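Local coordinates for extracellular solute-binding protein, family 1 (Bifidobacterium longum subsp. infantis, PDB 6FTH) that probably binds human milk oligosaccharides outside the cell and hands them to an ABC transporter for uptake, at residues N75-L78 with K82-D85; E175-L180 with E264-A269; S231-Y236 with K508-W513; Q369-F374 with Y386-D391. All coordinates share one frame; numbering follows the deposited sequence.

Interaction 1. Residues N75-L78 with K82-D85; sequences NATL and KIAD
Lys-82 meets Thr-77 through both its backbone and its side chain. Lys-82 N donates to Thr-77 O at 3.3 Å, a long and bent bond with an N-H...O angle of 141°. The chain thus folds back on the last turns of the helix it has just left. Lys-82 O faces the methyl of Thr-77, with Thr-77 CG2 only 3.2 Å from that oxygen. The lysine CG lies between its backbone N and carbonyl carbon (chi1 61°), which lays the aliphatic chain alongside the helix. A bend at the last torsion turns Lys-82 NZ to a water 3.2 Å away. The same water donates to Thr-77 OG1 at 3.1 Å, so it links the two side chains. Thr-77 OG1 is also held by Gln-73 O, one turn back in the helix. This loop closes the helical part of a beta-alpha-beta crossover: strand 59-66, helix 67-80, then strand 86-88, with strand 29-36 between the two in the sheet. Ile-83 comes next. Ile-83 CG2 touches Thr-77 CG2 at 4.3 Å, and its side chain also rests on Phe-103 and Ser-344. Ala-84 leaves the helix behind and packs on Ser-31 and Leu-33 of strand 29-36. Asp-85 then enters the sheet region: its N is hydrogen-bonded to Ser-31 OG, and its backbone pairs with Ser-344.

Interaction 2. Residues E175-L180 with E264-A269; sequences ELENVL and EGLIPA
Leu-180 and Glu-177 of helix 173-185 face Leu-266 and Glu-264, which follow helix 249-263. That second helix ends in a Schellman motif, with Gly-265 at positive phi as the C-prime residue. The motif turns the chain so that Leu-266 points at helix 173-185. The leucine half is buried on both sides of the contact. Leu-266 CD2 sits 3.7 Å from Leu-180 O, and Leu-266 CD1 reaches Leu-180 CB at 4.1 Å. Leu-261, Pro-198 and Met-199 also pack on Leu-180, so this half belongs to the apolar layer between two helices and strand 197-199. The Leu-266 backbone is hydrogen-bonded to that of Met-199. CD1 of Leu-266 also lies 4.3 Å from Glu-177 CG, where the apolar part gives way to the acidic one. The acidic half is partly open through Glu-264, while Glu-177 is buried. The two side chains meet at about a right angle, their carboxylate planes 46° apart. With CG anti to its backbone N (chi1 -176°) and the chain extended, Glu-177 reaches out to its partner. Lys-260 forms a salt bridge with Glu-177 OE1, and Lys-181 makes only weak, long ion pairs with both acids. The pair is consistent with one of the two acids being protonated: Glu-177 OE2 lies 2.5 Å from Glu-264 OE1.

Interaction 3. Residues S231-Y236 with K508-W513; sequences SPTGFY and KIWQKW
Phe-235 presents one ring face to Trp-510, whose CD1 lies 3.6 Å above that plane, over the ring centre. The planes are 41° apart, so the pair is oblique. The centroids of the phenyl ring and the five-membered indole ring are 4.5 Å apart. Phe-235 has CG anti to its carbonyl carbon (chi1 -57°), which sends the ring toward helix 503-518. Trp-510 has the same kind of first torsion, but turned further (chi1 -85°). It brings the pyrrole side of the indole, CD1 and NE1, to the phenyl ring. Phe-235 CD2 is 3.7 Å from Trp-510 CD1. Thr-233 lies beside both rings, with OG1 in the plane of the Phe-235 ring at its edge. A water donates to Thr-233 OG1 at 2.7 Å and accepts from Trp-510 NE1 at 2.9 Å, in the indole plane. OG1 is also hydrogen-bonded to Ala-230 O. The contact joins the C-terminal helix 503-518 to the hairpin 235-238/241-244, and Val-242 and Leu-463 also pack on the indole. Indole ring atoms pack on the phenyl face of Phe-235, while the indole N-H is linked to Thr-233 through a water, so the contact joins apolar packing to a water-mediated polar bridge.

Interaction 4. Residues Q369-F374 with Y386-D391; sequences QFLGSF and YTVDED
Phe-374 and Tyr-386 meet rim to rim. Phe-374 CE1 lies 3.5 Å from Tyr-386 CE1, and neither ring sits over the face of the other. The planes are nearly parallel, 8° apart, with centroids 5.7 Å apart. Beside them Leu-371 straddles a methyl of Val-388: CG2 of Val-388 is 3.9 Å from Leu-371 CD1 and 4.1 Å from Leu-371 CD2. These two side chains cross at about a right angle. Tyr-386 and Val-388 are two apart on strand 385-388, so both face the helix, while Thr-387 between them points away. In Val-388, CG2 is the branch anti to the carbonyl carbon, and it is the one that touches.

The next shell fixes these groups. Val-367 touches both aromatic rings, and Val-378 touches Leu-371 and Tyr-386. Tyr-386 OH is hydrogen-bonded to Glu-363 OE2 at the start of helix 363-371. In 369-374, Gly-372 leaves the helix with positive phi and redirects the chain. Phe-374 N is then hydrogen-bonded to Gln-368 OE1, and Ser-373 OG to Trp-48 N. The strand itself is held by backbone hydrogen bonds from Tyr-386 to Thr-418 and Lys-420, and from Thr-387 to Thr-379. Asp-389 is the N-cap of the following helix 390-398, its OD1 accepting from Lys-392 N.

The whole is a helix packed against a small three-stranded sheet. Helix 363-371 is followed by the antiparallel hairpin 378-382/385-388, which folds back over it, and strand 418-420 pairs parallel with 385-388.

The four contacts are well separated and none touches another. Interactions 1 and 2 lie on opposite sides of the chain's centre, with centres 50 Å apart. Each stands beside a different four-stranded mixed sheet, consistent with the two lobes of solute-binding proteins. Interaction 3 lies closer to the middle, about 30 Å from interaction 1 and 32 Å from interaction 2, centre to centre. In sequence, its segments alternate with those of interaction 2, and interaction 4 is nested inside the loop it closes. Interactions 3 and 4 are 39 Å apart between centres, on opposite sides of the chain's centre. The nearest atoms of interactions 1 and 4 are about 15 Å apart.

Interaction 1. Residues N75-L78 with K82-D85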
loop_
_atom_site.group_PDB
_atom_site.type_symbol
_atom_site.label_atom_id
_atom_site.label_comp_id
_atom_site.label_asym_id
_atom_site.label_seq_id
_atom_site.Cartn_x
_atom_site.Cartn_y
_atom_site.Cartn_z
ATOM N N ASN A 75 15.529 -6.695 -13.567
ATOM C CA ASN A 75 15.539 -6.374 -14.991
ATOM C C ASN A 75 16.548 -7.238 -15.734
ATOM O O ASN A 75 16.238 -7.806 -16.787
ATOM C CB ASN A 75 15.833 -4.891 -15.194
ATOM C CG ASN A 75 14.697 -4.009 -14.731
ATOM O OD1 ASN A 75 13.590 -4.488 -14.470
ATOM N ND2 ASN A 75 14.958 -2.707 -14.635
ATOM N N ALA A 76 17.745 -7.393 -15.173
ATOM C CA ALA A 76 18.749 -8.248 -15.797
ATOM C C ALA A 76 18.279 -9.695 -15.865
ATOM O O ALA A 76 18.545 -10.402 -16.845
ATOM C CB ALA A 76 20.055 -8.144 -15.013
ATOM N N THR A 77 17.580 -10.159 -14.825
ATOM C CA THR A 77 17.086 -11.535 -14.810
ATOM C C THR A 77 16.072 -11.757 -15.924
ATOM O O THR A 77 16.133 -12.756 -16.649
ATOM C CB THR A 77 16.479 -11.845 -13.430
ATOM O OG1 THR A 77 17.493 -11.728 -12.421
ATOM C CG2 THR A 77 15.895 -13.250 -13.379
ATOM N N LEU A 78 15.132 -10.826 -16.081
ATOM C CA LEU A 78 14.164 -10.927 -17.170
ATOM C C LEU A 78 14.851 -10.856 -18.533
ATOM O O LEU A 78 14.549 -11.647 -19.435
ATOM C CB LEU A 78 13.122 -9.813 -17.041
ATOM C CG LEU A 78 12.129 -10.000 -15.892
ATOM C CD1 LEU A 78 11.454 -8.680 -15.524
ATOM C CD2 LEU A 78 11.109 -11.060 -16.244
ATOM N N LYS A 82 16.676 -15.920 -17.275
ATOM C CA LYS A 82 17.114 -16.915 -16.290
ATOM C C LYS A 82 16.153 -16.893 -15.106
ATOM O O LYS A 82 16.416 -16.318 -14.049
ATOM C CB LYS A 82 18.560 -16.689 -15.861
ATOM C CG LYS A 82 18.883 -15.351 -15.196
ATOM C CD LYS A 82 20.303 -15.396 -14.591
ATOM C CE LYS A 82 20.719 -14.068 -13.964
ATOM N NZ LYS A 82 20.920 -12.981 -14.970
ATOM N N ILE A 83 15.020 -17.554 -15.281
ATOM C CA ILE A 83 13.973 -17.533 -14.265
ATOM C C ILE A 83 13.816 -18.916 -13.651
ATOM O O ILE A 83 13.962 -19.942 -14.327
ATOM C CB ILE A 83 12.643 -16.966 -14.798
ATOM C CG1 ILE A 83 12.006 -17.898 -15.809
ATOM C CG2 ILE A 83 12.868 -15.571 -15.436
ATOM C CD1 ILE A 83 10.577 -17.500 -16.128
ATOM N N ALA A 84 13.535 -18.936 -12.352
ATOM C CA ALA A 84 13.255 -20.184 -11.665
ATOM C C ALA A 84 11.934 -20.764 -12.160
ATOM O O ALA A 84 11.104 -20.067 -12.757
ATOM C CB ALA A 84 13.159 -19.940 -10.163
ATOM N N ASP A 85 11.741 -22.063 -11.923
ATOM C CA ASP A 85 10.482 -22.692 -12.306
ATOM C C ASP A 85 9.305 -21.928 -11.712
ATOM O O ASP A 85 8.316 -21.635 -12.400
ATOM C CB ASP A 85 10.442 -24.141 -11.822
ATOM C CG ASP A 85 11.516 -25.009 -12.453
ATOM O OD1 ASP A 85 12.013 -24.670 -13.558
ATOM O OD2 ASP A 85 11.848 -26.043 -11.831
HETATM O O HOH W 1 20.498 -10.816 -12.651
#

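Interaction 2. Residues E175-L180 with E264-A269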
loop_
_atom_site.group_PDB
_atom_site.type_symbol
_atom_site.label_atom_id
_atom_site.label_comp_id
_atom_site.label_asym_id
_atom_site.label_seq_id
_atom_site.Cartn_x
_atom_site.Cartn_y
_atom_site.Cartn_z
ATOM N N GLU A 175 -10.665 25.146 10.970
ATOM C CA GLU A 175 -10.637 24.562 12.309
ATOM C C GLU A 175 -9.331 23.821 12.546
ATOM O O GLU A 175 -8.767 23.875 13.649
ATOM C CB GLU A 175 -11.825 23.611 12.491
ATOM C CG GLU A 175 -13.152 24.332 12.651
ATOM C CD GLU A 175 -14.352 23.406 12.713
ATOM O OE1 GLU A 175 -14.178 22.169 12.716
ATOM O OE2 GLU A 175 -15.483 23.926 12.788
ATOM N N LEU A 176 -8.808 23.142 11.512
ATOM C CA LEU A 176 -7.521 22.474 11.669
ATOM C C LEU A 176 -6.405 23.479 11.940
ATOM O O LEU A 176 -5.559 23.253 12.819
ATOM C CB LEU A 176 -7.205 21.591 10.466
ATOM C CG LEU A 176 -5.831 20.936 10.436
ATOM C CD1 LEU A 176 -5.614 20.004 11.622
ATOM C CD2 LEU A 176 -5.669 20.198 9.108
ATOM N N GLU A 177 -6.376 24.585 11.191
ATOM C CA GLU A 177 -5.356 25.596 11.421
ATOM C C GLU A 177 -5.440 26.124 12.851
ATOM O O GLU A 177 -4.409 26.277 13.533
ATOM C CB GLU A 177 -5.498 26.724 10.393
ATOM C CG GLU A 177 -4.420 27.753 10.518
ATOM C CD GLU A 177 -4.573 28.909 9.550
ATOM O OE1 GLU A 177 -5.601 28.996 8.839
ATOM O OE2 GLU A 177 -3.639 29.732 9.498
ATOM N N ASN A 178 -6.655 26.364 13.341
ATOM C CA ASN A 178 -6.808 26.879 14.703
ATOM C C ASN A 178 -6.275 25.890 15.730
ATOM O O ASN A 178 -5.578 26.281 16.681
ATOM C CB ASN A 178 -8.273 27.200 14.968
ATOM C CG ASN A 178 -8.513 27.731 16.366
ATOM O OD1 ASN A 178 -8.062 28.831 16.711
ATOM N ND2 ASN A 178 -9.242 26.960 17.178
ATOM N N VAL A 179 -6.588 24.601 15.560
ATOM C CA VAL A 179 -6.061 23.572 16.456
ATOM C C VAL A 179 -4.539 23.552 16.433
ATOM O O VAL A 179 -3.877 23.445 17.482
ATOM C CB VAL A 179 -6.642 22.196 16.061
ATOM C CG1 VAL A 179 -5.846 21.075 16.688
ATOM C CG2 VAL A 179 -8.117 22.123 16.414
ATOM N N LEU A 180 -3.946 23.641 15.239
ATOM C CA LEU A 180 -2.501 23.559 15.142
ATOM C C LEU A 180 -1.835 24.752 15.814
ATOM O O LEU A 180 -0.784 24.595 16.436
ATOM C CB LEU A 180 -2.084 23.468 13.676
ATOM C CG LEU A 180 -2.529 22.199 12.921
ATOM C CD1 LEU A 180 -2.072 22.295 11.510
ATOM C CD2 LEU A 180 -1.981 20.943 13.566
ATOM N N GLU A 264 3.535 29.694 9.064
ATOM C CA GLU A 264 3.127 29.960 10.433
ATOM C C GLU A 264 3.858 29.092 11.447
ATOM O O GLU A 264 3.530 29.149 12.637
ATOM C CB GLU A 264 1.601 29.795 10.555
ATOM C CG GLU A 264 0.832 30.858 9.769
ATOM C CD GLU A 264 -0.672 30.717 9.819
ATOM O OE1 GLU A 264 -1.210 29.581 9.816
ATOM O OE2 GLU A 264 -1.344 31.759 9.838
ATOM N N GLY A 265 4.846 28.305 11.025
ATOM C CA GLY A 265 5.562 27.462 11.949
ATOM C C GLY A 265 4.770 26.285 12.458
ATOM O O GLY A 265 5.087 25.750 13.530
ATOM N N LEU A 266 3.739 25.852 11.726
ATOM C CA LEU A 266 2.904 24.747 12.177
ATOM C C LEU A 266 3.340 23.395 11.633
ATOM O O LEU A 266 2.843 22.362 12.101
ATOM C CB LEU A 266 1.457 25.025 11.817
ATOM C CG LEU A 266 0.933 26.393 12.285
ATOM C CD1 LEU A 266 -0.456 26.705 11.783
ATOM C CD2 LEU A 266 0.948 26.499 13.815
ATOM N N ILE A 267 4.246 23.389 10.663
ATOM C CA ILE A 267 4.908 22.215 10.111
ATOM C C ILE A 267 6.404 22.517 10.120
ATOM O O ILE A 267 6.773 23.674 9.889
ATOM C CB ILE A 267 4.393 21.958 8.683
ATOM C CG1 ILE A 267 2.932 21.512 8.750
ATOM C CG2 ILE A 267 5.287 20.972 7.957
ATOM C CD1 ILE A 267 2.221 21.362 7.401
ATOM N N PRO A 268 7.297 21.542 10.351
ATOM C CA PRO A 268 8.733 21.876 10.413
ATOM C C PRO A 268 9.225 22.504 9.120
ATOM O O PRO A 268 8.901 22.049 8.019
ATOM C CB PRO A 268 9.399 20.524 10.675
ATOM C CG PRO A 268 8.338 19.730 11.411
ATOM C CD PRO A 268 7.056 20.136 10.721
ATOM N N ALA A 269 10.026 23.566 9.269
ATOM C CA ALA A 269 10.537 24.285 8.107
ATOM C C ALA A 269 11.383 23.392 7.206
ATOM O O ALA A 269 11.434 23.621 5.996
ATOM C CB ALA A 269 11.356 25.495 8.565
#

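Interaction 3. Residues S231-Y236 with K508-W513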
loop_
_atom_site.group_PDB
_atom_site.type_symbol
_atom_site.label_atom_id
_atom_site.label_comp_id
_atom_site.label_asym_id
_atom_site.label_seq_id
_atom_site.Cartn_x
_atom_site.Cartn_y
_atom_site.Cartn_z
ATOM N N SER A 231 -3.170 6.356 -8.863
ATOM C CA SER A 231 -3.217 7.553 -8.031
ATOM C C SER A 231 -1.848 8.044 -7.575
ATOM O O SER A 231 -1.606 9.263 -7.638
ATOM C CB SER A 231 -4.170 7.334 -6.848
ATOM O OG SER A 231 -4.253 8.481 -6.049
ATOM N N PRO A 232 -0.909 7.191 -7.169
ATOM C CA PRO A 232 0.419 7.708 -6.816
ATOM C C PRO A 232 1.131 8.431 -7.932
ATOM O O PRO A 232 2.101 9.139 -7.648
ATOM C CB PRO A 232 1.185 6.450 -6.397
ATOM C CG PRO A 232 0.135 5.550 -5.876
ATOM C CD PRO A 232 -1.057 5.789 -6.761
ATOM N N THR A 233 0.706 8.286 -9.182
ATOM C CA THR A 233 1.324 9.007 -10.285
ATOM C C THR A 233 0.534 10.229 -10.725
ATOM O O THR A 233 0.921 10.883 -11.700
ATOM C CB THR A 233 1.604 8.075 -11.475
ATOM O OG1 THR A 233 0.391 7.573 -12.046
ATOM C CG2 THR A 233 2.465 6.892 -11.029
ATOM N N GLY A 234 -0.533 10.587 -10.018
ATOM C CA GLY A 234 -1.208 11.841 -10.227
ATOM C C GLY A 234 -2.571 11.776 -10.893
ATOM O O GLY A 234 -3.043 12.811 -11.366
ATOM N N PHE A 235 -3.216 10.618 -10.921
ATOM C CA PHE A 235 -4.501 10.456 -11.608
ATOM C C PHE A 235 -5.631 10.117 -10.648
ATOM O O PHE A 235 -5.416 9.554 -9.569
ATOM C CB PHE A 235 -4.397 9.403 -12.713
ATOM C CG PHE A 235 -3.324 9.737 -13.700
ATOM C CD1 PHE A 235 -3.564 10.636 -14.719
ATOM C CD2 PHE A 235 -2.024 9.277 -13.504
ATOM C CE1 PHE A 235 -2.547 11.022 -15.580
ATOM C CE2 PHE A 235 -1.007 9.655 -14.360
ATOM C CZ PHE A 235 -1.264 10.523 -15.399
ATOM N N TYR A 236 -6.846 10.489 -11.060
ATOM C CA TYR A 236 -8.046 10.182 -10.309
ATOM C C TYR A 236 -9.196 10.028 -11.282
ATOM O O TYR A 236 -9.055 10.262 -12.480
ATOM C CB TYR A 236 -8.386 11.254 -9.281
ATOM C CG TYR A 236 -8.873 12.579 -9.806
ATOM C CD1 TYR A 236 -7.972 13.516 -10.309
ATOM C CD2 TYR A 236 -10.217 12.916 -9.740
ATOM C CE1 TYR A 236 -8.404 14.734 -10.762
ATOM C CE2 TYR A 236 -10.662 14.124 -10.206
ATOM C CZ TYR A 236 -9.749 15.043 -10.702
ATOM O OH TYR A 236 -10.144 16.283 -11.159
ATOM N N LYS A 508 -5.336 10.473 -21.236
ATOM C CA LYS A 508 -6.122 9.743 -22.217
ATOM C C LYS A 508 -5.838 8.241 -22.168
ATOM O O LYS A 508 -6.758 7.427 -22.336
ATOM C CB LYS A 508 -5.853 10.344 -23.596
ATOM C CG LYS A 508 -6.671 9.753 -24.732
ATOM C CD LYS A 508 -6.846 10.730 -25.949
ATOM C CE LYS A 508 -5.533 11.225 -26.425
ATOM N NZ LYS A 508 -5.705 11.953 -27.696
ATOM N N ILE A 509 -4.567 7.845 -21.946
ATOM C CA ILE A 509 -4.225 6.433 -21.795
ATOM C C ILE A 509 -4.947 5.822 -20.601
ATOM O O ILE A 509 -5.555 4.749 -20.709
ATOM C CB ILE A 509 -2.698 6.264 -21.682
ATOM C CG1 ILE A 509 -2.063 6.520 -23.053
ATOM C CG2 ILE A 509 -2.344 4.886 -21.149
ATOM C CD1 ILE A 509 -0.519 6.599 -23.023
ATOM N N TRP A 510 -4.941 6.524 -19.457
ATOM C CA TRP A 510 -5.622 5.989 -18.286
ATOM C C TRP A 510 -7.126 5.941 -18.511
ATOM O O TRP A 510 -7.784 4.985 -18.092
ATOM C CB TRP A 510 -5.275 6.786 -17.025
ATOM C CG TRP A 510 -4.007 6.316 -16.396
ATOM C CD1 TRP A 510 -2.838 7.007 -16.292
ATOM C CD2 TRP A 510 -3.790 5.042 -15.760
ATOM N NE1 TRP A 510 -1.901 6.231 -15.634
ATOM C CE2 TRP A 510 -2.460 5.024 -15.317
ATOM C CE3 TRP A 510 -4.585 3.914 -15.550
ATOM C CZ2 TRP A 510 -1.903 3.931 -14.648
ATOM C CZ3 TRP A 510 -4.027 2.816 -14.890
ATOM C CH2 TRP A 510 -2.698 2.839 -14.451
ATOM N N GLN A 511 -7.696 6.953 -19.173
ATOM C CA GLN A 511 -9.124 6.889 -19.470
ATOM C C GLN A 511 -9.450 5.667 -20.313
ATOM O O GLN A 511 -10.462 4.993 -20.088
ATOM C CB GLN A 511 -9.594 8.145 -20.192
ATOM C CG GLN A 511 -11.082 8.134 -20.530
ATOM C CD GLN A 511 -11.966 8.492 -19.341
ATOM O OE1 GLN A 511 -11.945 9.631 -18.864
ATOM N NE2 GLN A 511 -12.775 7.536 -18.893
ATOM N N LYS A 512 -8.631 5.393 -21.322
ATOM C CA LYS A 512 -8.887 4.261 -22.207
ATOM C C LYS A 512 -8.905 2.951 -21.437
ATOM O O LYS A 512 -9.826 2.147 -21.587
ATOM C CB LYS A 512 -7.819 4.215 -23.299
ATOM C CG LYS A 512 -7.992 3.038 -24.253
ATOM C CD LYS A 512 -6.973 3.041 -25.350
ATOM C CE LYS A 512 -5.621 2.689 -24.825
ATOM N NZ LYS A 512 -4.575 2.572 -25.902
ATOM N N TRP A 513 -7.880 2.699 -20.632
ATOM C CA TRP A 513 -7.829 1.419 -19.922
ATOM C C TRP A 513 -8.877 1.357 -18.822
ATOM O O TRP A 513 -9.481 0.305 -18.585
ATOM C CB TRP A 513 -6.433 1.175 -19.377
ATOM C CG TRP A 513 -5.488 0.881 -20.494
ATOM C CD1 TRP A 513 -4.550 1.720 -21.019
ATOM C CD2 TRP A 513 -5.479 -0.295 -21.309
ATOM N NE1 TRP A 513 -3.934 1.126 -22.107
ATOM C CE2 TRP A 513 -4.500 -0.103 -22.309
ATOM C CE3 TRP A 513 -6.208 -1.490 -21.296
ATOM C CZ2 TRP A 513 -4.203 -1.084 -23.260
ATOM C CZ3 TRP A 513 -5.917 -2.461 -22.250
ATOM C CH2 TRP A 513 -4.922 -2.246 -23.220
HETATM O O HOH W 2 0.720 6.472 -14.537
#

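Interaction 4. Residues Q369-F374 with Y386-D391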
loop_
_atom_site.group_PDB
_atom_site.type_symbol
_atom_site.label_atom_id
_atom_site.label_comp_id
_atom_site.label_asym_id
_atom_site.label_seq_id
_atom_site.Cartn_x
_atom_site.Cartn_y
_atom_site.Cartn_z
ATOM N N GLN A 369 2.014 -19.779 6.131
ATOM C CA GLN A 369 2.911 -18.768 5.571
ATOM C C GLN A 369 2.728 -17.435 6.269
ATOM O O GLN A 369 3.689 -16.708 6.528
ATOM C CB GLN A 369 2.652 -18.555 4.090
ATOM C CG GLN A 369 2.997 -19.650 3.157
ATOM C CD GLN A 369 2.547 -19.274 1.777
ATOM O OE1 GLN A 369 3.159 -18.415 1.132
ATOM N NE2 GLN A 369 1.413 -19.816 1.347
ATOM N N PHE A 370 1.484 -17.053 6.504
ATOM C CA PHE A 370 1.188 -15.710 6.978
ATOM C C PHE A 370 1.578 -15.555 8.447
ATOM O O PHE A 370 2.115 -14.520 8.840
ATOM C CB PHE A 370 -0.305 -15.421 6.728
ATOM C CG PHE A 370 -0.748 -14.026 7.084
ATOM C CD1 PHE A 370 -0.178 -12.908 6.489
ATOM C CD2 PHE A 370 -1.781 -13.834 7.986
ATOM C CE1 PHE A 370 -0.590 -11.626 6.835
ATOM C CE2 PHE A 370 -2.212 -12.556 8.326
ATOM C CZ PHE A 370 -1.615 -11.459 7.753
ATOM N N LEU A 371 1.317 -16.590 9.261
ATOM C CA LEU A 371 1.492 -16.541 10.712
ATOM C C LEU A 371 2.571 -17.478 11.239
ATOM O O LEU A 371 2.794 -17.512 12.457
ATOM C CB LEU A 371 0.161 -16.897 11.397
ATOM C CG LEU A 371 -1.017 -15.995 11.010
ATOM C CD1 LEU A 371 -2.325 -16.490 11.629
ATOM C CD2 LEU A 371 -0.748 -14.563 11.401
ATOM N N GLY A 372 3.215 -18.248 10.381
ATOM C CA GLY A 372 4.207 -19.228 10.789
ATOM C C GLY A 372 3.602 -20.603 11.034
ATOM O O GLY A 372 2.387 -20.803 11.046
ATOM N N SER A 373 4.488 -21.571 11.253
ATOM C CA SER A 373 4.074 -22.964 11.378
ATOM C C SER A 373 3.140 -23.169 12.567
ATOM O O SER A 373 3.290 -22.543 13.620
ATOM C CB SER A 373 5.317 -23.829 11.578
ATOM O OG SER A 373 6.247 -23.655 10.517
ATOM N N PHE A 374 2.164 -24.064 12.386
ATOM C CA PHE A 374 1.307 -24.487 13.489
ATOM C C PHE A 374 2.158 -25.024 14.635
ATOM O O PHE A 374 3.124 -25.764 14.424
ATOM C CB PHE A 374 0.348 -25.579 13.003
ATOM C CG PHE A 374 -0.688 -25.096 12.012
ATOM C CD1 PHE A 374 -1.335 -23.889 12.183
ATOM C CD2 PHE A 374 -0.995 -25.866 10.908
ATOM C CE1 PHE A 374 -2.283 -23.468 11.272
ATOM C CE2 PHE A 374 -1.928 -25.462 9.996
ATOM C CZ PHE A 374 -2.577 -24.262 10.167
ATOM N N TYR A 386 -7.919 -19.601 14.430
ATOM C CA TYR A 386 -6.494 -19.695 14.718
ATOM C C TYR A 386 -6.155 -18.653 15.766
ATOM O O TYR A 386 -6.707 -17.554 15.746
ATOM C CB TYR A 386 -5.662 -19.466 13.453
ATOM C CG TYR A 386 -5.990 -20.477 12.397
ATOM C CD1 TYR A 386 -5.350 -21.709 12.356
ATOM C CD2 TYR A 386 -7.010 -20.234 11.488
ATOM C CE1 TYR A 386 -5.679 -22.648 11.418
ATOM C CE2 TYR A 386 -7.347 -21.169 10.522
ATOM C CZ TYR A 386 -6.678 -22.387 10.498
ATOM O OH TYR A 386 -6.982 -23.356 9.572
ATOM N N THR A 387 -5.232 -18.991 16.668
ATOM C CA THR A 387 -4.785 -18.080 17.718
ATOM C C THR A 387 -3.276 -17.898 17.657
ATOM O O THR A 387 -2.519 -18.873 17.667
ATOM C CB THR A 387 -5.185 -18.590 19.102
ATOM O OG1 THR A 387 -6.612 -18.729 19.155
ATOM C CG2 THR A 387 -4.716 -17.623 20.177
ATOM N N VAL A 388 -2.860 -16.647 17.600
ATOM C CA VAL A 388 -1.454 -16.270 17.587
ATOM C C VAL A 388 -0.988 -15.995 19.015
ATOM O O VAL A 388 -1.665 -15.308 19.793
ATOM C CB VAL A 388 -1.244 -15.028 16.707
ATOM C CG1 VAL A 388 0.241 -14.583 16.723
ATOM C CG2 VAL A 388 -1.702 -15.290 15.290
ATOM N N ASP A 389 0.189 -16.516 19.353
ATOM C CA ASP A 389 0.878 -16.132 20.583
ATOM C C ASP A 389 1.534 -14.788 20.296
ATOM O O ASP A 389 2.579 -14.717 19.645
ATOM C CB ASP A 389 1.909 -17.198 20.934
ATOM C CG ASP A 389 2.590 -16.949 22.263
ATOM O OD1 ASP A 389 2.746 -15.779 22.651
ATOM O OD2 ASP A 389 2.990 -17.947 22.910
ATOM N N GLU A 390 0.891 -13.712 20.741
ATOM C CA GLU A 390 1.276 -12.366 20.325
ATOM C C GLU A 390 2.683 -12.006 20.773
ATOM O O GLU A 390 3.459 -11.432 19.993
ATOM C CB GLU A 390 0.267 -11.356 20.863
ATOM C CG GLU A 390 -1.122 -11.529 20.268
ATOM C CD GLU A 390 -2.173 -10.734 20.976
ATOM O OE1 GLU A 390 -1.848 -9.663 21.532
ATOM O OE2 GLU A 390 -3.338 -11.195 20.962
ATOM N N ASP A 391 3.036 -12.316 22.027
ATOM C CA ASP A 391 4.366 -11.957 22.504
ATOM C C ASP A 391 5.441 -12.756 21.793
ATOM O O ASP A 391 6.531 -12.240 21.516
ATOM C CB ASP A 391 4.458 -12.177 24.012
ATOM C CG ASP A 391 3.615 -11.203 24.790
ATOM O OD1 ASP A 391 3.231 -10.149 24.220
ATOM O OD2 ASP A 391 3.344 -11.482 25.979
#